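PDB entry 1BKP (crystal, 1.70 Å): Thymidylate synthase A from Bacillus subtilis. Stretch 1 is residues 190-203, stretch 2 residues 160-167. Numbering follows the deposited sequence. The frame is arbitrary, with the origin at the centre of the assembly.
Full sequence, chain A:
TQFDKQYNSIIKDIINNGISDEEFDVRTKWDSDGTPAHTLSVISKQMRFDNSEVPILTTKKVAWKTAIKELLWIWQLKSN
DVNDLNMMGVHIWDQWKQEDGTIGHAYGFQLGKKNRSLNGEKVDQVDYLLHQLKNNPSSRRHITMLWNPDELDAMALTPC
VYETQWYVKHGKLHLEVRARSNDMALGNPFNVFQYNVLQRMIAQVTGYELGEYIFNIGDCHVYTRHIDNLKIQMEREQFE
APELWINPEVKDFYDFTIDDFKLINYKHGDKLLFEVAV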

# COMPACT_ATOMS: atom_id res chain seq x y z
N PHE A 190 0.10 -3.38 18.87
CA PHE A 190 0.77 -4.68 18.74
C PHE A 190 1.48 -4.75 17.35
O PHE A 190 2.62 -5.20 17.23
CB PHE A 190 -0.34 -5.70 18.81
CG PHE A 190 0.10 -7.12 18.77
CD1 PHE A 190 0.40 -7.83 19.97
CD2 PHE A 190 0.09 -7.80 17.58
CE1 PHE A 190 0.66 -9.19 19.92
CE2 PHE A 190 0.36 -9.21 17.52
CZ PHE A 190 0.64 -9.87 18.68
N ASN A 191 0.75 -4.40 16.29
CA ASN A 191 1.24 -4.46 14.90
C ASN A 191 2.38 -3.48 14.59
O ASN A 191 3.38 -3.87 13.99
CB ASN A 191 0.08 -4.19 13.96
CG ASN A 191 -0.81 -5.39 13.78
OD1 ASN A 191 -0.37 -6.58 13.84
ND2 ASN A 191 -2.06 -5.11 13.52
N VAL A 192 2.34 -2.27 15.19
CA VAL A 192 3.34 -1.25 14.92
C VAL A 192 4.67 -1.74 15.57
O VAL A 192 5.74 -1.70 14.91
CB VAL A 192 2.93 0.04 15.51
CG1 VAL A 192 4.05 1.08 15.50
CG2 VAL A 192 1.78 0.64 14.69
N PHE A 193 4.58 -2.23 16.82
CA PHE A 193 5.83 -2.74 17.47
C PHE A 193 6.41 -3.94 16.72
O PHE A 193 7.57 -3.96 16.37
CB PHE A 193 5.51 -3.16 18.93
CG PHE A 193 6.69 -3.85 19.63
CD1 PHE A 193 7.79 -3.12 20.01
CD2 PHE A 193 6.68 -5.23 19.87
CE1 PHE A 193 8.90 -3.76 20.66
CE2 PHE A 193 7.77 -5.88 20.50
CZ PHE A 193 8.86 -5.16 20.89
N GLN A 194 5.55 -4.87 16.32
CA GLN A 194 5.93 -6.12 15.71
C GLN A 194 6.71 -5.92 14.40
O GLN A 194 7.75 -6.54 14.23
CB GLN A 194 4.66 -6.90 15.49
CG GLN A 194 4.62 -7.96 14.47
CD GLN A 194 3.22 -8.64 14.42
OE1 GLN A 194 3.02 -9.75 14.95
NE2 GLN A 194 2.27 -7.96 13.86
N TYR A 195 6.27 -5.00 13.56
CA TYR A 195 6.99 -4.78 12.29
C TYR A 195 8.30 -4.03 12.44
O TYR A 195 9.24 -4.19 11.60
CB TYR A 195 6.05 -4.26 11.14
CG TYR A 195 5.39 -5.44 10.48
CD1 TYR A 195 4.25 -6.08 11.07
CD2 TYR A 195 5.93 -5.98 9.28
CE1 TYR A 195 3.67 -7.21 10.48
CE2 TYR A 195 5.39 -7.11 8.68
CZ TYR A 195 4.24 -7.72 9.30
OH TYR A 195 3.75 -8.85 8.70
N ASN A 196 8.40 -3.20 13.50
CA ASN A 196 9.68 -2.53 13.73
C ASN A 196 10.73 -3.60 14.18
O ASN A 196 11.94 -3.57 13.79
CB ASN A 196 9.52 -1.44 14.81
CG ASN A 196 10.77 -0.61 14.94
OD1 ASN A 196 11.50 -0.86 15.82
ND2 ASN A 196 11.08 0.27 13.94
N VAL A 197 10.28 -4.59 14.96
CA VAL A 197 11.21 -5.68 15.34
C VAL A 197 11.71 -6.40 14.05
O VAL A 197 12.90 -6.59 13.86
CB VAL A 197 10.54 -6.69 16.34
CG1 VAL A 197 11.55 -7.81 16.71
CG2 VAL A 197 10.20 -5.91 17.58
N LEU A 198 10.82 -6.60 13.08
CA LEU A 198 11.22 -7.26 11.87
C LEU A 198 12.29 -6.37 11.14
O LEU A 198 13.23 -6.91 10.57
CB LEU A 198 10.03 -7.43 10.92
CG LEU A 198 10.34 -8.17 9.61
CD1 LEU A 198 10.70 -9.68 9.89
CD2 LEU A 198 9.05 -8.03 8.70
N GLN A 199 12.11 -5.04 11.15
CA GLN A 199 13.07 -4.16 10.52
C GLN A 199 14.45 -4.38 11.14
O GLN A 199 15.49 -4.43 10.39
CB GLN A 199 12.71 -2.71 10.71
CG GLN A 199 13.55 -1.80 9.84
CD GLN A 199 13.13 -0.35 9.98
OE1 GLN A 199 12.37 -0.04 10.86
NE2 GLN A 199 13.68 0.55 9.13
N ARG A 200 14.50 -4.30 12.48
CA ARG A 200 15.75 -4.51 13.22
C ARG A 200 16.37 -5.87 12.96
O ARG A 200 17.61 -5.96 12.77
CB ARG A 200 15.52 -4.28 14.73
CG ARG A 200 15.08 -2.77 14.99
CD ARG A 200 14.69 -2.49 16.44
NE ARG A 200 14.22 -1.11 16.50
CZ ARG A 200 14.87 -0.12 17.07
NH1 ARG A 200 16.00 -0.34 17.77
NH2 ARG A 200 14.36 1.07 17.01
N MET A 201 15.56 -6.94 12.88
CA MET A 201 16.13 -8.27 12.59
C MET A 201 16.82 -8.33 11.23
O MET A 201 17.96 -8.83 11.10
CB MET A 201 15.03 -9.31 12.55
CG MET A 201 14.52 -9.62 14.03
SD MET A 201 12.98 -10.59 13.90
CE MET A 201 13.51 -12.21 13.37
N ILE A 202 16.11 -7.80 10.23
CA ILE A 202 16.56 -7.90 8.84
C ILE A 202 17.74 -6.98 8.60
O ILE A 202 18.68 -7.36 7.95
CB ILE A 202 15.37 -7.76 7.71
CG1 ILE A 202 14.51 -9.07 7.69
CG2 ILE A 202 16.07 -7.52 6.27
CD1 ILE A 202 13.25 -9.00 6.89
N ALA A 203 17.74 -5.81 9.18
CA ALA A 203 18.86 -4.91 9.00
C ALA A 203 20.16 -5.56 9.61
O ALA A 203 21.27 -5.45 9.02
CB ALA A 203 18.56 -3.60 9.73
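Stretch 2 (160-167) CVYETQWY

How does stretch 2 lie on the helix of residues 190-203? Val161 to Tyr167 form a strand, extended except at Tyr162, that runs roughly the same way as the helix, the axes crossing at -32° and approaching to 11.4 Å. No direct hydrogen bond joins the two; side chains fill the space between them.

What does the strand's first bump fit? Val161 points toward the helix and wedges between Asn191 and Tyr195, one turn apart. Its CG2 lies 3.6 Å from Asn191 CG, while its CG1 sits over one face of the Tyr195 ring, 3.6 Å from Tyr195 CE1, in a CH-pi contact. Two waters extend this join, each donating to Val161 O and hydrogen-bonded to Tyr195 OH.

What meets the Tyr195 ring farther along? Thr164 turns its methyl inward, with CG2 3.9 Å from Tyr195 CE2. Tyr162 and Glu163 point away from the helix.

Where does the large indole of Trp166 go? It reaches across to Leu198, Gln199 and Ile202. Leu198 CD2 meets the ring edge 4.0 Å from Trp166 CZ2, and Gln199 CA lies at the edge too, 4.1 Å from Trp166 CZ3. Ile202 CD1 packs obliquely, 3.7 Å from Trp166 CH2. A weak hydrogen bond from Trp166 NE1 to Thr164 OG1 (2.8 Å) links the indole to its own strand.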

# COMPACT_ATOMS: atom_id res chain seq x y z
N CYS A 160 -4.50 -8.45 7.82
CA CYS A 160 -4.63 -7.02 8.04
C CYS A 160 -3.34 -6.34 7.56
O CYS A 160 -3.41 -5.44 6.74
CB CYS A 160 -4.85 -6.64 9.51
SG CYS A 160 -6.63 -6.86 10.03
N VAL A 161 -2.19 -6.69 8.14
CA VAL A 161 -0.91 -6.05 7.74
C VAL A 161 -0.41 -7.00 6.65
O VAL A 161 0.17 -8.06 6.92
CB VAL A 161 0.11 -5.95 8.96
CG1 VAL A 161 1.37 -5.24 8.46
CG2 VAL A 161 -0.54 -5.22 10.21
N TYR A 162 -0.62 -6.60 5.41
CA TYR A 162 -0.44 -7.55 4.34
C TYR A 162 0.73 -7.27 3.38
O TYR A 162 1.00 -8.11 2.49
CB TYR A 162 -1.79 -7.58 3.52
CG TYR A 162 -2.15 -6.31 2.67
CD1 TYR A 162 -2.80 -5.20 3.28
CD2 TYR A 162 -1.65 -6.15 1.36
CE1 TYR A 162 -2.93 -4.01 2.63
CE2 TYR A 162 -1.79 -4.94 0.68
CZ TYR A 162 -2.45 -3.86 1.34
OH TYR A 162 -2.67 -2.68 0.72
N GLU A 163 1.37 -6.11 3.49
CA GLU A 163 2.50 -5.85 2.57
C GLU A 163 3.56 -5.03 3.16
O GLU A 163 3.34 -4.28 4.18
CB GLU A 163 1.99 -5.17 1.23
CG GLU A 163 1.49 -3.75 1.54
CD GLU A 163 1.08 -2.98 0.26
OE1 GLU A 163 1.52 -3.32 -0.82
OE2 GLU A 163 0.36 -2.01 0.37
N THR A 164 4.77 -5.17 2.60
CA THR A 164 5.89 -4.33 3.07
C THR A 164 6.65 -3.89 1.82
O THR A 164 6.59 -4.54 0.79
CB THR A 164 6.93 -5.07 3.93
OG1 THR A 164 7.63 -6.09 3.17
CG2 THR A 164 6.30 -5.83 5.11
N GLN A 165 7.33 -2.76 1.90
CA GLN A 165 8.23 -2.31 0.80
C GLN A 165 9.51 -1.85 1.55
O GLN A 165 9.45 -1.13 2.54
CB GLN A 165 7.63 -1.18 -0.06
CG GLN A 165 8.66 -0.86 -1.16
CD GLN A 165 8.05 -0.04 -2.29
OE1 GLN A 165 6.92 0.28 -2.28
NE2 GLN A 165 8.86 0.26 -3.32
N TRP A 166 10.68 -2.19 1.03
CA TRP A 166 11.92 -1.88 1.74
C TRP A 166 12.76 -1.01 0.80
O TRP A 166 12.65 -1.14 -0.41
CB TRP A 166 12.68 -3.22 2.00
CG TRP A 166 11.91 -4.24 2.84
CD1 TRP A 166 10.86 -5.06 2.43
CD2 TRP A 166 12.13 -4.54 4.20
NE1 TRP A 166 10.43 -5.82 3.47
CE2 TRP A 166 11.18 -5.51 4.58
CE3 TRP A 166 13.04 -4.07 5.15
CZ2 TRP A 166 11.10 -6.01 5.89
CZ3 TRP A 166 12.98 -4.56 6.46
CH2 TRP A 166 11.98 -5.53 6.82
N TYR A 167 13.60 -0.14 1.37
CA TYR A 167 14.39 0.73 0.49
C TYR A 167 15.80 0.74 1.12
O TYR A 167 15.94 0.87 2.37
CB TYR A 167 13.85 2.15 0.57
CG TYR A 167 12.35 2.24 0.35
CD1 TYR A 167 11.45 2.06 1.41
CD2 TYR A 167 11.82 2.56 -0.89
CE1 TYR A 167 10.09 2.20 1.22
CE2 TYR A 167 10.45 2.72 -1.07
CZ TYR A 167 9.62 2.54 -0.00
OH TYR A 167 8.27 2.75 -0.17
O HOH W 1 1.40 -9.62 9.03
O HOH W 2 3.03 -8.43 6.03